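Local coordinates for exopolyphosphatase-related protein (Archaeoglobus fulgidus, PDB 3LLV), which probably binds NAD(P) or a related nucleotide through this N-terminal TrkA-N (RCK-type) Rossmann domain, in a longer protein that may also bind nucleic acid, at residues Y7-L21 with Y63-T77. Numbering follows the deposited sequence. Where two conformers were deposited one is given.
Sequences YEYIVIGSEAAGVGL and YRSLDLEGVSAVLIT. With PO4 (phosphate ion), chain B.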
loop_
_atom_site.group_PDB
_atom_site.type_symbol
_atom_site.label_atom_id
_atom_site.label_comp_id
_atom_site.label_asym_id
_atom_site.label_seq_id
_atom_site.Cartn_x
_atom_site.Cartn_y
_atom_site.Cartn_z
ATOM N N TYR A 7 12.467 7.652 -0.716
ATOM C CA TYR A 7 11.933 6.357 -1.094
ATOM C C TYR A 7 11.252 6.427 -2.463
ATOM O O TYR A 7 10.727 7.471 -2.856
ATOM C CB TYR A 7 10.983 5.861 0.001
ATOM C CG TYR A 7 11.673 5.633 1.334
ATOM C CD1 TYR A 7 12.406 4.466 1.573
ATOM C CD2 TYR A 7 11.616 6.589 2.355
ATOM C CE1 TYR A 7 13.044 4.243 2.794
ATOM C CE2 TYR A 7 12.260 6.379 3.586
ATOM C CZ TYR A 7 12.972 5.207 3.792
ATOM O OH TYR A 7 13.610 4.983 4.992
ATOM N N GLU A 8 11.292 5.314 -3.192
ATOM C CA GLU A 8 10.623 5.195 -4.476
ATOM C C GLU A 8 9.201 4.666 -4.274
ATOM O O GLU A 8 8.271 5.074 -4.971
ATOM C CB GLU A 8 11.415 4.263 -5.394
ATOM C CG GLU A 8 12.709 4.879 -5.934
ATOM C CD GLU A 8 13.725 3.839 -6.397
ATOM O OE1 GLU A 8 14.333 3.160 -5.541
ATOM O OE2 GLU A 8 13.935 3.719 -7.619
ATOM N N TYR A 9 9.059 3.745 -3.322
ATOM C CA TYR A 9 7.752 3.158 -3.006
ATOM C C TYR A 9 7.498 3.188 -1.508
ATOM O O TYR A 9 8.418 2.975 -0.699
ATOM C CB TYR A 9 7.615 1.725 -3.553
ATOM C CG TYR A 9 7.716 1.650 -5.054
ATOM C CD1 TYR A 9 6.606 1.900 -5.875
ATOM C CD2 TYR A 9 8.942 1.370 -5.663
ATOM C CE1 TYR A 9 6.716 1.853 -7.274
ATOM C CE2 TYR A 9 9.058 1.324 -7.053
ATOM C CZ TYR A 9 7.944 1.569 -7.849
ATOM O OH TYR A 9 8.071 1.529 -9.218
ATOM N N ILE A 10 6.262 3.508 -1.147
ATOM C CA ILE A 10 5.819 3.431 0.232
ATOM C C ILE A 10 4.710 2.409 0.342
ATOM O O ILE A 10 3.690 2.506 -0.340
ATOM C CB ILE A 10 5.361 4.795 0.768
ATOM C CG1 ILE A 10 6.554 5.752 0.795
ATOM C CG2 ILE A 10 4.750 4.651 2.175
ATOM C CD1 ILE A 10 6.171 7.139 1.165
ATOM N N VAL A 11 4.932 1.409 1.192
ATOM C CA VAL A 11 3.964 0.318 1.354
ATOM C C VAL A 11 3.282 0.425 2.701
ATOM O O VAL A 11 3.892 0.200 3.748
ATOM C CB VAL A 11 4.620 -1.066 1.184
ATOM C CG1 VAL A 11 3.587 -2.212 1.400
ATOM C CG2 VAL A 11 5.249 -1.188 -0.171
ATOM N N ILE A 12 1.986 0.732 2.658
ATOM C CA ILE A 12 1.190 0.890 3.846
ATOM C C ILE A 12 0.449 -0.411 4.043
ATOM O O ILE A 12 -0.216 -0.910 3.118
ATOM C CB ILE A 12 0.218 2.089 3.721
ATOM C CG1 ILE A 12 1.028 3.398 3.573
ATOM C CG2 ILE A 12 -0.762 2.117 4.894
ATOM C CD1 ILE A 12 0.168 4.581 3.165
ATOM N N GLY A 13 0.569 -0.963 5.243
ATOM C CA GLY A 13 -0.027 -2.253 5.582
ATOM C C GLY A 13 1.089 -3.277 5.478
ATOM O O GLY A 13 1.633 -3.514 4.387
ATOM N N SER A 14 1.433 -3.870 6.598
ATOM C CA SER A 14 2.491 -4.864 6.604
ATOM C C SER A 14 1.928 -6.249 6.895
ATOM O O SER A 14 2.529 -7.058 7.622
ATOM C CB SER A 14 3.615 -4.450 7.556
ATOM O OG SER A 14 4.319 -3.350 7.000
ATOM N N GLU A 15 0.760 -6.517 6.296
ATOM C CA GLU A 15 0.156 -7.848 6.308
ATOM C C GLU A 15 0.747 -8.621 5.120
ATOM O O GLU A 15 1.762 -8.196 4.571
ATOM C CB GLU A 15 -1.367 -7.777 6.281
ATOM N N ALA A 16 0.168 -9.764 4.734
ATOM C CA ALA A 16 0.872 -10.637 3.787
ATOM C C ALA A 16 1.126 -9.999 2.420
ATOM O O ALA A 16 2.232 -10.106 1.892
ATOM C CB ALA A 16 0.204 -12.017 3.664
ATOM N N ALA A 17 0.118 -9.320 1.866
ATOM C CA ALA A 17 0.278 -8.691 0.561
ATOM C C ALA A 17 1.349 -7.598 0.646
ATOM O O ALA A 17 2.221 -7.506 -0.212
ATOM C CB ALA A 17 -1.036 -8.158 0.052
ATOM N N GLY A 18 1.282 -6.803 1.708
ATOM C CA GLY A 18 2.204 -5.696 1.942
ATOM C C GLY A 18 3.640 -6.147 2.080
ATOM O O GLY A 18 4.512 -5.640 1.384
ATOM N N VAL A 19 3.872 -7.132 2.948
ATOM C CA VAL A 19 5.234 -7.648 3.143
ATOM C C VAL A 19 5.776 -8.364 1.907
ATOM O O VAL A 19 6.974 -8.320 1.664
ATOM C CB VAL A 19 5.412 -8.463 4.460
ATOM C CG1 VAL A 19 5.122 -7.579 5.651
ATOM C CG2 VAL A 19 4.537 -9.714 4.487
ATOM N N GLY A 20 4.894 -8.999 1.132
ATOM C CA GLY A 20 5.256 -9.588 -0.160
ATOM C C GLY A 20 5.766 -8.540 -1.142
ATOM O O GLY A 20 6.783 -8.737 -1.814
ATOM N N LEU A 21 5.072 -7.405 -1.203
ATOM C CA LEU A 21 5.485 -6.297 -2.067
ATOM C C LEU A 21 6.802 -5.653 -1.645
ATOM O O LEU A 21 7.614 -5.308 -2.491
ATOM C CB LEU A 21 4.385 -5.231 -2.115
ATOM C CG LEU A 21 3.249 -5.595 -3.064
ATOM C CD1 LEU A 21 2.016 -4.718 -2.818
ATOM C CD2 LEU A 21 3.703 -5.498 -4.509
ATOM N N TYR A 63 2.414 11.984 6.876
ATOM C CA TYR A 63 2.661 12.257 5.453
ATOM C C TYR A 63 3.421 13.540 5.227
ATOM O O TYR A 63 4.270 13.613 4.338
ATOM C CB TYR A 63 1.364 12.220 4.629
ATOM C CG TYR A 63 0.762 10.851 4.692
ATOM C CD1 TYR A 63 1.476 9.726 4.232
ATOM C CD2 TYR A 63 -0.495 10.656 5.235
ATOM C CE1 TYR A 63 0.929 8.449 4.329
ATOM C CE2 TYR A 63 -1.049 9.388 5.322
ATOM C CZ TYR A 63 -0.335 8.291 4.876
ATOM O OH TYR A 63 -0.906 7.044 5.018
ATOM N N ARG A 64 3.172 14.520 6.085
ATOM C CA ARG A 64 3.896 15.791 6.034
ATOM C C ARG A 64 5.375 15.667 6.435
ATOM O O ARG A 64 6.191 16.522 6.045
ATOM C CB ARG A 64 3.184 16.849 6.891
ATOM C CG ARG A 64 1.808 17.193 6.362
ATOM C CD ARG A 64 1.225 18.436 7.021
ATOM N NE ARG A 64 -0.107 18.721 6.484
ATOM C CZ ARG A 64 -0.367 19.320 5.329
ATOM N NH1 ARG A 64 0.608 19.762 4.535
ATOM N NH2 ARG A 64 -1.629 19.499 4.971
ATOM N N SER A 65 5.724 14.614 7.178
ATOM C CA SER A 65 7.112 14.371 7.565
ATOM C C SER A 65 7.930 13.668 6.475
ATOM O O SER A 65 9.154 13.647 6.543
ATOM C CB SER A 65 7.178 13.588 8.885
ATOM O OG SER A 65 6.829 12.224 8.709
ATOM N N LEU A 66 7.253 13.108 5.471
ATOM C CA LEU A 66 7.939 12.396 4.377
ATOM C C LEU A 66 8.210 13.303 3.184
ATOM O O LEU A 66 7.481 14.273 2.949
ATOM C CB LEU A 66 7.109 11.200 3.915
ATOM C CG LEU A 66 6.793 10.076 4.907
ATOM C CD1 LEU A 66 5.764 9.141 4.285
ATOM C CD2 LEU A 66 8.057 9.309 5.308
ATOM N N ASP A 67 9.265 12.992 2.437
ATOM C CA ASP A 67 9.518 13.680 1.179
ATOM C C ASP A 67 8.839 12.856 0.101
ATOM O O ASP A 67 9.380 11.859 -0.365
ATOM C CB ASP A 67 11.018 13.804 0.916
ATOM C CG ASP A 67 11.332 14.610 -0.342
ATOM O OD1 ASP A 67 12.403 15.266 -0.392
ATOM O OD2 ASP A 67 10.513 14.587 -1.287
ATOM N N LEU A 68 7.665 13.264 -0.307
ATOM C CA LEU A 68 6.866 12.488 -1.203
ATOM C C LEU A 68 6.962 12.897 -2.656
ATOM O O LEU A 68 6.339 12.297 -3.505
ATOM C CB LEU A 68 5.418 12.573 -0.790
ATOM C CG LEU A 68 4.981 11.967 0.516
ATOM C CD1 LEU A 68 3.626 12.458 0.798
ATOM C CD2 LEU A 68 5.003 10.496 0.459
ATOM N N GLU A 69 7.672 13.965 -2.964
ATOM C CA GLU A 69 7.591 14.462 -4.331
ATOM C C GLU A 69 8.339 13.572 -5.324
ATOM O O GLU A 69 7.939 13.518 -6.461
ATOM C CB GLU A 69 7.971 15.952 -4.457
ATOM N N GLY A 70 9.375 12.882 -4.865
ATOM C CA GLY A 70 10.074 11.880 -5.638
ATOM C C GLY A 70 9.600 10.419 -5.584
ATOM O O GLY A 70 10.123 9.580 -6.269
ATOM N N VAL A 71 8.601 10.139 -4.766
ATOM C CA VAL A 71 7.973 8.823 -4.703
ATOM C C VAL A 71 7.241 8.429 -5.992
ATOM O O VAL A 71 6.569 9.213 -6.554
ATOM C CB VAL A 71 7.005 8.770 -3.531
ATOM C CG1 VAL A 71 6.200 7.516 -3.546
ATOM C CG2 VAL A 71 7.712 8.851 -2.269
ATOM N N SER A 72 7.372 7.187 -6.424
ATOM C CA SER A 72 6.678 6.688 -7.618
ATOM C C SER A 72 5.248 6.287 -7.318
ATOM O O SER A 72 4.322 6.633 -8.072
ATOM C CB SER A 72 7.426 5.513 -8.259
ATOM O OG SER A 72 8.726 5.913 -8.626
ATOM N N ALA A 73 5.060 5.555 -6.219
ATOM C CA ALA A 73 3.724 5.200 -5.789
ATOM C C ALA A 73 3.662 4.885 -4.307
ATOM O O ALA A 73 4.634 4.385 -3.709
ATOM C CB ALA A 73 3.151 4.015 -6.631
ATOM N N VAL A 74 2.500 5.196 -3.722
ATOM C CA VAL A 74 2.148 4.759 -2.399
ATOM C C VAL A 74 1.193 3.588 -2.588
ATOM O O VAL A 74 0.201 3.711 -3.307
ATOM C CB VAL A 74 1.466 5.896 -1.612
ATOM C CG1 VAL A 74 0.897 5.378 -0.266
ATOM C CG2 VAL A 74 2.448 7.052 -1.391
ATOM N N LEU A 75 1.494 2.468 -1.931
ATOM C CA LEU A 75 0.707 1.244 -2.092
ATOM C C LEU A 75 -0.074 1.013 -0.796
ATOM O O LEU A 75 0.507 0.827 0.269
ATOM C CB LEU A 75 1.609 0.054 -2.428
ATOM C CG LEU A 75 2.624 0.256 -3.544
ATOM C CD1 LEU A 75 3.313 -1.075 -3.784
ATOM C CD2 LEU A 75 1.980 0.776 -4.835
ATOM N N ILE A 76 -1.399 1.087 -0.889
ATOM C CA ILE A 76 -2.241 0.926 0.299
ATOM C C ILE A 76 -2.745 -0.512 0.215
ATOM O O ILE A 76 -3.621 -0.825 -0.614
ATOM C CB ILE A 76 -3.384 1.973 0.323
ATOM C CG1 ILE A 76 -2.800 3.399 0.405
ATOM C CG2 ILE A 76 -4.328 1.705 1.532
ATOM C CD1 ILE A 76 -3.805 4.509 0.148
ATOM N N THR A 77 -2.187 -1.388 1.067
ATOM C CA THR A 77 -2.318 -2.846 0.863
ATOM C C THR A 77 -3.092 -3.596 1.941
ATOM O O THR A 77 -3.232 -4.816 1.851
ATOM C CB THR A 77 -0.923 -3.535 0.732
ATOM O OG1 THR A 77 -0.310 -3.561 2.021
ATOM C CG2 THR A 77 -0.047 -2.801 -0.204
HETATM P P PO4 B . -3.479 -10.296 3.233
HETATM O O1 PO4 B . -2.684 -9.365 2.370
HETATM O O2 PO4 B . -4.969 -10.113 3.092
HETATM O O3 PO4 B . -3.128 -11.730 2.927
HETATM O O4 PO4 B . -3.133 -9.999 4.673
HETATM O O HOH W 1 -0.743 -5.884 3.715
#
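Ile10 and Ile12 of strand 9-12 and Thr77, just past strand 73-76, bury the most surface in this contact. Ile10 sends CD1 tip to tip against Leu66, while Leu68 crosses it at about a right angle, its CD2 3.6 Å from Ile10 CD1. Ile10 CG1 lies anti to the carbonyl carbon (chi1 -64°) and the chain then runs extended (chi2 174°), which carries CD1 to the two leucines. Ile12 CD1 packs on Val74 CG1 at 3.6 Å and meets the edge of the Tyr63 ring, near its plane. The Tyr63 hydroxyl is hydrogen-bonded to Pro57 O. Strands 9-12 and 73-76 run parallel and are joined by backbone hydrogen bonds; Leu75 N reaches Ile10 O at 2.7 Å, almost straight. These are the two central strands of a Rossmann fold. In such domains the glycine-containing turn between strand 9-12 and helix 16-27 binds the dinucleotide phosphates, and it probably does so here. A phosphate ion, probably from the crystallisation liquor, accepts a bond from Ala17 N at this helix start. Ile12 O takes two bonds from Thr77, from N and from OG1, each 2.9 Å; the hydroxyl comes in tilted 34° from the carbonyl plane. Thr77 OG1 also accepts from a water that Gly18 N holds. Gly18 CA lies 3.3 Å from Thr77 OG1, and a side chain there would clash. A valine in place of Thr77 would probably cost Ile12 O its second donor and the water one of its partners.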